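Local coordinates for CRISPR-associated endonuclease Cas9 (Campylobacter jejuni subsp. jejuni serotype O:2, PDB 5X2H), which cleaves DNA targets matched by its guide RNA, using an HNH domain and a RuvC-like domain for the two strands, in bacterial defence against mobile genetic elements, at residues C252-D257 / L400-K405; K408-L413 / L427-A432. All coordinates share one frame; numbering follows the deposited sequence.

Contact 1 of 2, residues C252-D257 / L400-K405; sequences CSFFTD and LNISFK. With nucleotides of chain B.
At an RNA-binding edge of the helical part of Cas9, the loop of 252-257 packs on the lead-in to helix 404-415, where Asn401 holds a phosphate and Ser403 is the N-cap. Asn401 grips nucleotide A5 of chain B twice: its backbone N bonds OP1 at 2.7 Å and its ND2 bonds OP2, the latter at 167°. Its backbone O accepts a hydrogen bond from Ser253 N at 3.3 Å, the donor lying in the carbonyl plane. Beside this, SG of the buried Cys252 stands anti to its own backbone N (chi1 174°) and accepts a hydrogen bond from Ser403 N at 3.3 Å, while Phe255 N of its own loop donates to it nearly straight and Phe254 N weakly. CG2 of Ile402, alongside Phe254, comes within 4.0 Å of its CE2. Farther out, the Lys405 and Phe255 side chains cross at about a right angle, with Lys405 CD 3.8 Å above the ring centre in a CH-pi contact and NZ ending near CD1 and CE1, 3.8 Å from each. A sulfur thus gathers backbone N-H groups from both segments, tying loop to helix start, while both Asn401 bonds go to phosphate oxygens, a grip independent of the base.

Contact 2 of 2, residues K408-L413 / L427-A432; sequences KLVTPL and LNLKVA
Leu427 pushes its CD1 against the helix backbone at Leu409, 3.6 Å from Leu409 CB and 3.3 Å from Leu409 O. That methyl also lies 4.2 Å from Val410 CG2, so one branch of Leu427 meets two successive residues of the helix. One turn farther on, Leu413 reaches toward Leu427 tip to tip, its CD1 stopping 3.6 Å from Leu427 CG. The same Val410 methyl also receives Leu429, whose CD1 comes to 3.7 Å from Val410 CG2, the two side chains crossing obliquely. Val410 CG2, anti to the carbonyl carbon and beside the backbone N, is the branch that faces both leucines. The side chains that meet are all aliphatic, and Leu427 CD1 rests on backbone as well. The chain turns between the two leucines: Asn428, with positive phi, is the C-prime residue of a Schellman motif, in which Leu429 N bonds Cys424 O and Asn428 N bonds Asn425 O, and it redirects the chain into Leu429. Around this, Val410 and Leu413 also touch Ala423 of helix 420-427, and Leu429 continues onto Phe254 and Phe255. On another face of helix 404-415, Thr411 packs on Leu267, Met270 and Leu274 of helix 266-288.

Overall arrangement
Contacts 1 and 2 follow one another along helix 404-415: contact 1 takes its first residues and the loop leading into them, contact 2 the turns beyond, and their centres are 10 Å apart. They also touch directly through 252-257 and 427-432. Ser253 O lies 3.2 Å from Ala432 N, probably a hydrogen bond, Phe254 CD1 packs 3.4 Å from Lys430 O, and Thr256 CG2 meets Ala432 CB. The loop 252-257 therefore has the helix start on one flank and the chain leaving helix 420-427 on another. Contact 1 bonds the RNA phosphate directly; contact 2 comes within about 4 Å of nucleic acid, with Val431 against an RNA sugar. Both lie away from the predicted RuvC metal site.

Contact 1 of 2, residues C252-D257 / L400-K405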
ATOM      1  N   CYS A 252      -3.385   1.899  24.036  1.00 52.34           N
ATOM      2  CA  CYS A 252      -4.499   2.207  24.919  1.00 51.99           C
ATOM      3  C   CYS A 252      -4.835   3.695  24.885  1.00 53.20           C
ATOM      4  O   CYS A 252      -3.968   4.547  24.674  1.00 52.16           O
ATOM      5  CB  CYS A 252      -4.165   1.774  26.347  1.00 53.16           C
ATOM      6  SG  CYS A 252      -5.374   2.228  27.606  1.00 56.00           S
ATOM      7  N   SER A 253      -6.119   4.001  25.099  1.00 54.77           N
ATOM      8  CA  SER A 253      -6.561   5.392  25.116  1.00 50.66           C
ATOM      9  C   SER A 253      -5.981   6.146  26.305  1.00 49.58           C
ATOM     10  O   SER A 253      -5.658   7.334  26.196  1.00 47.55           O
ATOM     11  CB  SER A 253      -8.088   5.461  25.146  1.00 47.73           C
ATOM     12  OG  SER A 253      -8.651   4.791  24.037  1.00 49.58           O
ATOM     13  N   PHE A 254      -5.853   5.474  27.449  1.00 50.75           N
ATOM     14  CA  PHE A 254      -5.339   6.094  28.668  1.00 51.99           C
ATOM     15  C   PHE A 254      -3.818   6.000  28.751  1.00 58.07           C
ATOM     16  O   PHE A 254      -3.132   7.017  28.889  1.00 59.96           O
ATOM     17  CB  PHE A 254      -5.973   5.440  29.900  1.00 47.54           C
ATOM     18  CG  PHE A 254      -7.467   5.570  29.959  1.00 47.98           C
ATOM     19  CD1 PHE A 254      -8.055   6.791  30.240  1.00 44.22           C
ATOM     20  CD2 PHE A 254      -8.282   4.468  29.756  1.00 48.89           C
ATOM     21  CE1 PHE A 254      -9.431   6.915  30.303  1.00 46.36           C
ATOM     22  CE2 PHE A 254      -9.659   4.586  29.820  1.00 48.19           C
ATOM     23  CZ  PHE A 254     -10.233   5.812  30.093  1.00 45.69           C
ATOM     24  N   PHE A 255      -3.284   4.782  28.675  1.00 61.11           N
ATOM     25  CA  PHE A 255      -1.850   4.529  28.808  1.00 62.80           C
ATOM     26  C   PHE A 255      -1.287   4.283  27.412  1.00 63.27           C
ATOM     27  O   PHE A 255      -1.287   3.159  26.910  1.00 61.69           O
ATOM     28  CB  PHE A 255      -1.598   3.355  29.743  1.00 64.02           C
ATOM     29  CG  PHE A 255      -2.247   3.505  31.091  1.00 63.65           C
ATOM     30  CD1 PHE A 255      -1.599   4.172  32.116  1.00 64.77           C
ATOM     31  CD2 PHE A 255      -3.508   2.982  31.332  1.00 63.32           C
ATOM     32  CE1 PHE A 255      -2.193   4.315  33.356  1.00 65.15           C
ATOM     33  CE2 PHE A 255      -4.107   3.121  32.570  1.00 64.85           C
ATOM     34  CZ  PHE A 255      -3.448   3.789  33.583  1.00 64.99           C
ATOM     35  N   THR A 256      -0.788   5.356  26.790  1.00 64.82           N
ATOM     36  CA  THR A 256      -0.332   5.286  25.406  1.00 67.33           C
ATOM     37  C   THR A 256       0.865   4.362  25.224  1.00 69.60           C
ATOM     38  O   THR A 256       1.150   3.953  24.093  1.00 71.46           O
ATOM     39  CB  THR A 256       0.015   6.688  24.899  1.00 65.48           C
ATOM     40  OG1 THR A 256       1.023   7.265  25.738  1.00 65.95           O
ATOM     41  CG2 THR A 256      -1.216   7.578  24.916  1.00 60.73           C
ATOM     42  N   ASP A 257       1.571   4.025  26.300  1.00 72.45           N
ATOM     43  CA  ASP A 257       2.721   3.135  26.223  1.00 73.18           C
ATOM     44  C   ASP A 257       2.347   1.667  26.366  1.00 69.10           C
ATOM     45  O   ASP A 257       3.240   0.815  26.396  1.00 72.06           O
ATOM     46  CB  ASP A 257       3.749   3.512  27.295  1.00 80.88           C
ATOM     47  CG  ASP A 257       4.290   4.918  27.117  1.00 86.99           C
ATOM     48  OD1 ASP A 257       4.292   5.415  25.970  1.00 88.34           O
ATOM     49  OD2 ASP A 257       4.717   5.525  28.123  1.00 90.11           O
ATOM     50  N   LEU A 400      -9.592  -4.717  22.102  1.00 56.02           N
ATOM     51  CA  LEU A 400     -10.306  -3.565  22.627  1.00 54.13           C
ATOM     52  C   LEU A 400      -9.511  -2.296  22.325  1.00 52.48           C
ATOM     53  O   LEU A 400      -8.450  -2.327  21.697  1.00 53.26           O
ATOM     54  CB  LEU A 400     -10.535  -3.711  24.131  1.00 51.44           C
ATOM     55  CG  LEU A 400     -11.323  -4.920  24.637  1.00 52.11           C
ATOM     56  CD1 LEU A 400     -11.452  -4.861  26.151  1.00 53.87           C
ATOM     57  CD2 LEU A 400     -12.695  -4.997  23.987  1.00 51.91           C
ATOM     58  N   ASN A 401     -10.025  -1.160  22.785  1.00 50.37           N
ATOM     59  CA  ASN A 401      -9.326   0.108  22.638  1.00 46.32           C
ATOM     60  C   ASN A 401      -8.563   0.516  23.892  1.00 48.27           C
ATOM     61  O   ASN A 401      -7.932   1.576  23.899  1.00 50.39           O
ATOM     62  CB  ASN A 401     -10.312   1.211  22.240  1.00 43.51           C
ATOM     63  CG  ASN A 401     -10.737   1.107  20.791  1.00 44.39           C
ATOM     64  OD1 ASN A 401      -9.898   1.009  19.897  1.00 45.75           O
ATOM     65  ND2 ASN A 401     -12.043   1.109  20.551  1.00 42.92           N
ATOM     66  N   ILE A 402      -8.597  -0.300  24.948  1.00 47.11           N
ATOM     67  CA  ILE A 402      -7.869  -0.019  26.177  1.00 51.20           C
ATOM     68  C   ILE A 402      -7.015  -1.228  26.540  1.00 53.00           C
ATOM     69  O   ILE A 402      -7.267  -2.352  26.104  1.00 56.33           O
ATOM     70  CB  ILE A 402      -8.811   0.353  27.341  1.00 51.61           C
ATOM     71  CG1 ILE A 402      -9.844  -0.750  27.568  1.00 49.97           C
ATOM     72  CG2 ILE A 402      -9.498   1.686  27.062  1.00 50.80           C
ATOM     73  CD1 ILE A 402     -10.903  -0.386  28.585  1.00 51.35           C
ATOM     74  N   SER A 403      -5.997  -0.979  27.359  1.00 53.51           N
ATOM     75  CA  SER A 403      -4.988  -1.973  27.692  1.00 54.57           C
ATOM     76  C   SER A 403      -5.425  -2.847  28.865  1.00 56.81           C
ATOM     77  O   SER A 403      -6.447  -2.611  29.513  1.00 57.05           O
ATOM     78  CB  SER A 403      -3.663  -1.293  28.029  1.00 54.83           C
ATOM     79  OG  SER A 403      -3.794  -0.457  29.168  1.00 56.57           O
ATOM     80  N   PHE A 404      -4.615  -3.878  29.134  1.00 58.27           N
ATOM     81  CA  PHE A 404      -4.787  -4.674  30.346  1.00 63.02           C
ATOM     82  C   PHE A 404      -4.592  -3.832  31.598  1.00 64.50           C
ATOM     83  O   PHE A 404      -5.255  -4.065  32.615  1.00 62.91           O
ATOM     84  CB  PHE A 404      -3.803  -5.846  30.355  1.00 65.76           C
ATOM     85  CG  PHE A 404      -4.266  -7.041  29.576  1.00 69.97           C
ATOM     86  CD1 PHE A 404      -5.616  -7.301  29.415  1.00 70.65           C
ATOM     87  CD2 PHE A 404      -3.348  -7.914  29.015  1.00 72.93           C
ATOM     88  CE1 PHE A 404      -6.041  -8.406  28.704  1.00 72.83           C
ATOM     89  CE2 PHE A 404      -3.767  -9.018  28.301  1.00 74.06           C
ATOM     90  CZ  PHE A 404      -5.114  -9.265  28.145  1.00 74.92           C
ATOM     91  N   LYS A 405      -3.679  -2.857  31.546  1.00 68.23           N
ATOM     92  CA  LYS A 405      -3.430  -2.012  32.708  1.00 68.53           C
ATOM     93  C   LYS A 405      -4.675  -1.217  33.085  1.00 66.98           C
ATOM     94  O   LYS A 405      -5.000  -1.083  34.270  1.00 67.37           O
ATOM     95  CB  LYS A 405      -2.254  -1.076  32.429  1.00 68.36           C
ATOM     96  CG  LYS A 405      -1.782  -0.294  33.638  1.00 70.21           C
ATOM     97  CD  LYS A 405      -0.650   0.653  33.273  1.00 70.47           C
ATOM     98  CE  LYS A 405      -0.068   1.308  34.513  1.00 73.64           C
ATOM     99  NZ  LYS A 405       0.980   2.308  34.181  1.00 74.78           N
TER
ATOM    100  P     A B   5     -13.770  -0.084  23.542  1.00 46.82           P
ATOM    101  OP1   A B   5     -12.668  -1.076  23.476  1.00 47.82           O
ATOM    102  OP2   A B   5     -13.869   0.959  22.495  1.00 51.18           O
ATOM    103  O5'   A B   5     -15.152  -0.870  23.573  1.00 46.68           O
ATOM    104  C5'   A B   5     -15.489  -1.683  24.687  1.00 49.34           C
ATOM    105  C4'   A B   5     -16.948  -2.063  24.684  1.00 49.95           C
ATOM    106  O4'   A B   5     -17.784  -0.882  24.797  1.00 48.97           O
ATOM    107  C3'   A B   5     -17.459  -2.742  23.428  1.00 51.13           C
ATOM    108  O3'   A B   5     -17.090  -4.105  23.345  1.00 53.07           O
ATOM    109  C2'   A B   5     -18.960  -2.508  23.526  1.00 51.60           C
ATOM    110  O2'   A B   5     -19.550  -3.387  24.473  1.00 50.96           O
ATOM    111  C1'   A B   5     -18.998  -1.093  24.102  1.00 51.90           C
ATOM    112  N9    A B   5     -19.132  -0.082  23.036  1.00 52.13           N
ATOM    113  C8    A B   5     -18.188   0.785  22.544  1.00 50.67           C
ATOM    114  N7    A B   5     -18.635   1.554  21.579  1.00 50.09           N
ATOM    115  C5    A B   5     -19.959   1.166  21.425  1.00 51.46           C
ATOM    116  C6    A B   5     -20.982   1.598  20.564  1.00 52.80           C
ATOM    117  N6    A B   5     -20.829   2.563  19.654  1.00 53.45           N
ATOM    118  N1    A B   5     -22.188   0.998  20.671  1.00 54.33           N
ATOM    119  C2    A B   5     -22.346   0.030  21.582  1.00 54.28           C
ATOM    120  N3    A B   5     -21.462  -0.463  22.446  1.00 52.59           N
ATOM    121  C4    A B   5     -20.276   0.156  22.315  1.00 52.04           C
ATOM    122  P     A B   4     -11.975   5.198  23.461  1.00 47.06           P
ATOM    123  OP1   A B   4     -10.675   4.499  23.334  1.00 45.09           O
ATOM    124  OP2   A B   4     -12.651   5.735  22.252  1.00 51.44           O
ATOM    125  O5'   A B   4     -13.000   4.223  24.197  1.00 48.98           O
ATOM    126  C5'   A B   4     -12.667   3.639  25.446  1.00 48.39           C
ATOM    127  C4'   A B   4     -13.818   2.869  26.043  1.00 47.15           C
ATOM    128  O4'   A B   4     -14.912   3.758  26.399  1.00 48.06           O
ATOM    129  C3'   A B   4     -14.485   1.840  25.153  1.00 46.00           C
ATOM    130  O3'   A B   4     -13.725   0.662  24.966  1.00 47.24           O
ATOM    131  C2'   A B   4     -15.810   1.628  25.869  1.00 48.24           C
ATOM    132  O2'   A B   4     -15.623   0.862  27.050  1.00 49.45           O
ATOM    133  C1'   A B   4     -16.142   3.064  26.275  1.00 48.51           C
ATOM    134  N9    A B   4     -16.958   3.708  25.230  1.00 50.64           N
ATOM    135  C8    A B   4     -16.567   4.565  24.233  1.00 50.92           C
ATOM    136  N7    A B   4     -17.545   4.929  23.436  1.00 51.62           N
ATOM    137  C5    A B   4     -18.650   4.249  23.931  1.00 52.04           C
ATOM    138  C6    A B   4     -19.996   4.202  23.529  1.00 52.32           C
ATOM    139  N6    A B   4     -20.485   4.885  22.492  1.00 49.07           N
ATOM    140  N1    A B   4     -20.840   3.424  24.244  1.00 56.78           N
ATOM    141  C2    A B   4     -20.352   2.741  25.288  1.00 57.92           C
ATOM    142  N3    A B   4     -19.108   2.702  25.762  1.00 55.29           N
ATOM    143  C4    A B   4     -18.299   3.488  25.031  1.00 52.89           C
TER

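Contact 2 of 2, residues K408-L413 / L427-A432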
ATOM      1  N   LYS A 408      -7.406  -3.699  34.498  1.00 59.99           N
ATOM      2  CA  LYS A 408      -7.176  -4.099  35.882  1.00 63.12           C
ATOM      3  C   LYS A 408      -7.716  -3.080  36.877  1.00 66.12           C
ATOM      4  O   LYS A 408      -7.974  -3.435  38.032  1.00 69.74           O
ATOM      5  CB  LYS A 408      -5.681  -4.312  36.125  1.00 62.25           C
ATOM      6  CG  LYS A 408      -5.143  -5.635  35.617  1.00 65.43           C
ATOM      7  CD  LYS A 408      -3.623  -5.641  35.628  1.00 69.18           C
ATOM      8  CE  LYS A 408      -3.079  -7.038  35.868  1.00 73.80           C
ATOM      9  NZ  LYS A 408      -3.382  -7.508  37.248  1.00 76.29           N
ATOM     10  N   LEU A 409      -7.892  -1.828  36.460  1.00 66.57           N
ATOM     11  CA  LEU A 409      -8.383  -0.764  37.327  1.00 65.07           C
ATOM     12  C   LEU A 409      -9.883  -0.541  37.200  1.00 64.25           C
ATOM     13  O   LEU A 409     -10.573  -0.412  38.215  1.00 65.33           O
ATOM     14  CB  LEU A 409      -7.645   0.542  37.016  1.00 62.43           C
ATOM     15  CG  LEU A 409      -6.125   0.528  37.191  1.00 62.64           C
ATOM     16  CD1 LEU A 409      -5.505   1.775  36.578  1.00 60.63           C
ATOM     17  CD2 LEU A 409      -5.762   0.411  38.664  1.00 62.78           C
ATOM     18  N   VAL A 410     -10.403  -0.500  35.972  1.00 63.93           N
ATOM     19  CA  VAL A 410     -11.808  -0.169  35.763  1.00 60.72           C
ATOM     20  C   VAL A 410     -12.708  -1.351  36.105  1.00 61.23           C
ATOM     21  O   VAL A 410     -13.786  -1.176  36.684  1.00 61.37           O
ATOM     22  CB  VAL A 410     -12.020   0.305  34.314  1.00 58.70           C
ATOM     23  CG1 VAL A 410     -13.487   0.592  34.054  1.00 59.88           C
ATOM     24  CG2 VAL A 410     -11.170   1.536  34.031  1.00 57.37           C
ATOM     25  N   THR A 411     -12.282  -2.565  35.759  1.00 60.76           N
ATOM     26  CA  THR A 411     -13.138  -3.732  35.950  1.00 62.55           C
ATOM     27  C   THR A 411     -13.516  -3.993  37.406  1.00 62.53           C
ATOM     28  O   THR A 411     -14.683  -4.349  37.648  1.00 63.03           O
ATOM     29  CB  THR A 411     -12.469  -4.970  35.339  1.00 63.83           C
ATOM     30  OG1 THR A 411     -11.910  -4.632  34.064  1.00 63.79           O
ATOM     31  CG2 THR A 411     -13.485  -6.081  35.153  1.00 65.11           C
ATOM     32  N   PRO A 412     -12.625  -3.863  38.401  1.00 63.72           N
ATOM     33  CA  PRO A 412     -13.075  -4.082  39.788  1.00 66.11           C
ATOM     34  C   PRO A 412     -14.175  -3.132  40.223  1.00 65.30           C
ATOM     35  O   PRO A 412     -15.081  -3.540  40.960  1.00 66.66           O
ATOM     36  CB  PRO A 412     -11.793  -3.880  40.609  1.00 66.44           C
ATOM     37  CG  PRO A 412     -10.696  -4.192  39.667  1.00 66.82           C
ATOM     38  CD  PRO A 412     -11.162  -3.690  38.334  1.00 63.07           C
ATOM     39  N   LEU A 413     -14.125  -1.870  39.787  1.00 63.93           N
ATOM     40  CA  LEU A 413     -15.173  -0.925  40.159  1.00 61.57           C
ATOM     41  C   LEU A 413     -16.477  -1.238  39.435  1.00 61.87           C
ATOM     42  O   LEU A 413     -17.561  -1.106  40.014  1.00 61.90           O
ATOM     43  CB  LEU A 413     -14.727   0.505  39.866  1.00 60.31           C
ATOM     44  CG  LEU A 413     -13.461   0.993  40.574  1.00 59.65           C
ATOM     45  CD1 LEU A 413     -13.263   2.479  40.324  1.00 56.32           C
ATOM     46  CD2 LEU A 413     -13.526   0.702  42.063  1.00 62.70           C
ATOM     47  N   LEU A 427     -11.228   6.689  39.600  1.00 64.93           N
ATOM     48  CA  LEU A 427      -9.816   6.365  39.454  1.00 64.37           C
ATOM     49  C   LEU A 427      -8.990   7.533  38.936  1.00 63.43           C
ATOM     50  O   LEU A 427      -7.761   7.417  38.868  1.00 63.76           O
ATOM     51  CB  LEU A 427      -9.646   5.166  38.515  1.00 62.67           C
ATOM     52  CG  LEU A 427     -10.188   3.833  39.030  1.00 64.71           C
ATOM     53  CD1 LEU A 427     -10.272   2.823  37.904  1.00 63.00           C
ATOM     54  CD2 LEU A 427      -9.328   3.303  40.169  1.00 66.85           C
ATOM     55  N   ASN A 428      -9.630   8.649  38.582  1.00 64.18           N
ATOM     56  CA  ASN A 428      -8.954   9.789  37.959  1.00 65.58           C
ATOM     57  C   ASN A 428      -8.244   9.367  36.674  1.00 62.81           C
ATOM     58  O   ASN A 428      -7.106   9.760  36.410  1.00 60.36           O
ATOM     59  CB  ASN A 428      -7.979  10.462  38.930  1.00 68.38           C
ATOM     60  CG  ASN A 428      -8.681  11.067  40.130  1.00 72.42           C
ATOM     61  OD1 ASN A 428      -8.318  10.804  41.278  1.00 75.85           O
ATOM     62  ND2 ASN A 428      -9.699  11.880  39.871  1.00 72.79           N
ATOM     63  N   LEU A 429      -8.923   8.550  35.874  1.00 65.70           N
ATOM     64  CA  LEU A 429      -8.423   8.133  34.570  1.00 67.38           C
ATOM     65  C   LEU A 429      -8.906   9.117  33.512  1.00 64.24           C
ATOM     66  O   LEU A 429     -10.115   9.263  33.299  1.00 65.20           O
ATOM     67  CB  LEU A 429      -8.890   6.716  34.238  1.00 71.79           C
ATOM     68  CG  LEU A 429      -7.950   5.561  34.583  1.00 73.54           C
ATOM     69  CD1 LEU A 429      -8.692   4.238  34.511  1.00 74.35           C
ATOM     70  CD2 LEU A 429      -6.760   5.554  33.638  1.00 72.89           C
ATOM     71  N   LYS A 430      -7.966   9.790  32.857  1.00 61.47           N
ATOM     72  CA  LYS A 430      -8.271  10.746  31.803  1.00 59.56           C
ATOM     73  C   LYS A 430      -7.614  10.300  30.506  1.00 57.60           C
ATOM     74  O   LYS A 430      -6.472   9.829  30.507  1.00 56.85           O
ATOM     75  CB  LYS A 430      -7.793  12.155  32.174  1.00 60.67           C
ATOM     76  N   VAL A 431      -8.347  10.446  29.400  1.00 55.69           N
ATOM     77  CA  VAL A 431      -7.796  10.101  28.098  1.00 53.02           C
ATOM     78  C   VAL A 431      -6.581  10.973  27.816  1.00 50.78           C
ATOM     79  O   VAL A 431      -6.563  12.173  28.121  1.00 48.65           O
ATOM     80  CB  VAL A 431      -8.872  10.246  27.006  1.00 56.89           C
ATOM     81  CG1 VAL A 431      -9.469  11.648  27.019  1.00 57.76           C
ATOM     82  CG2 VAL A 431      -8.299   9.910  25.633  1.00 57.09           C
ATOM     83  N   ALA A 432      -5.541  10.359  27.260  1.00 50.63           N
ATOM     84  CA  ALA A 432      -4.311  11.081  26.979  1.00 51.61           C
ATOM     85  C   ALA A 432      -4.544  12.140  25.907  1.00 58.45           C
ATOM     86  O   ALA A 432      -5.212  11.893  24.900  1.00 59.79           O
ATOM     87  CB  ALA A 432      -3.217  10.113  26.536  1.00 45.14           C
TER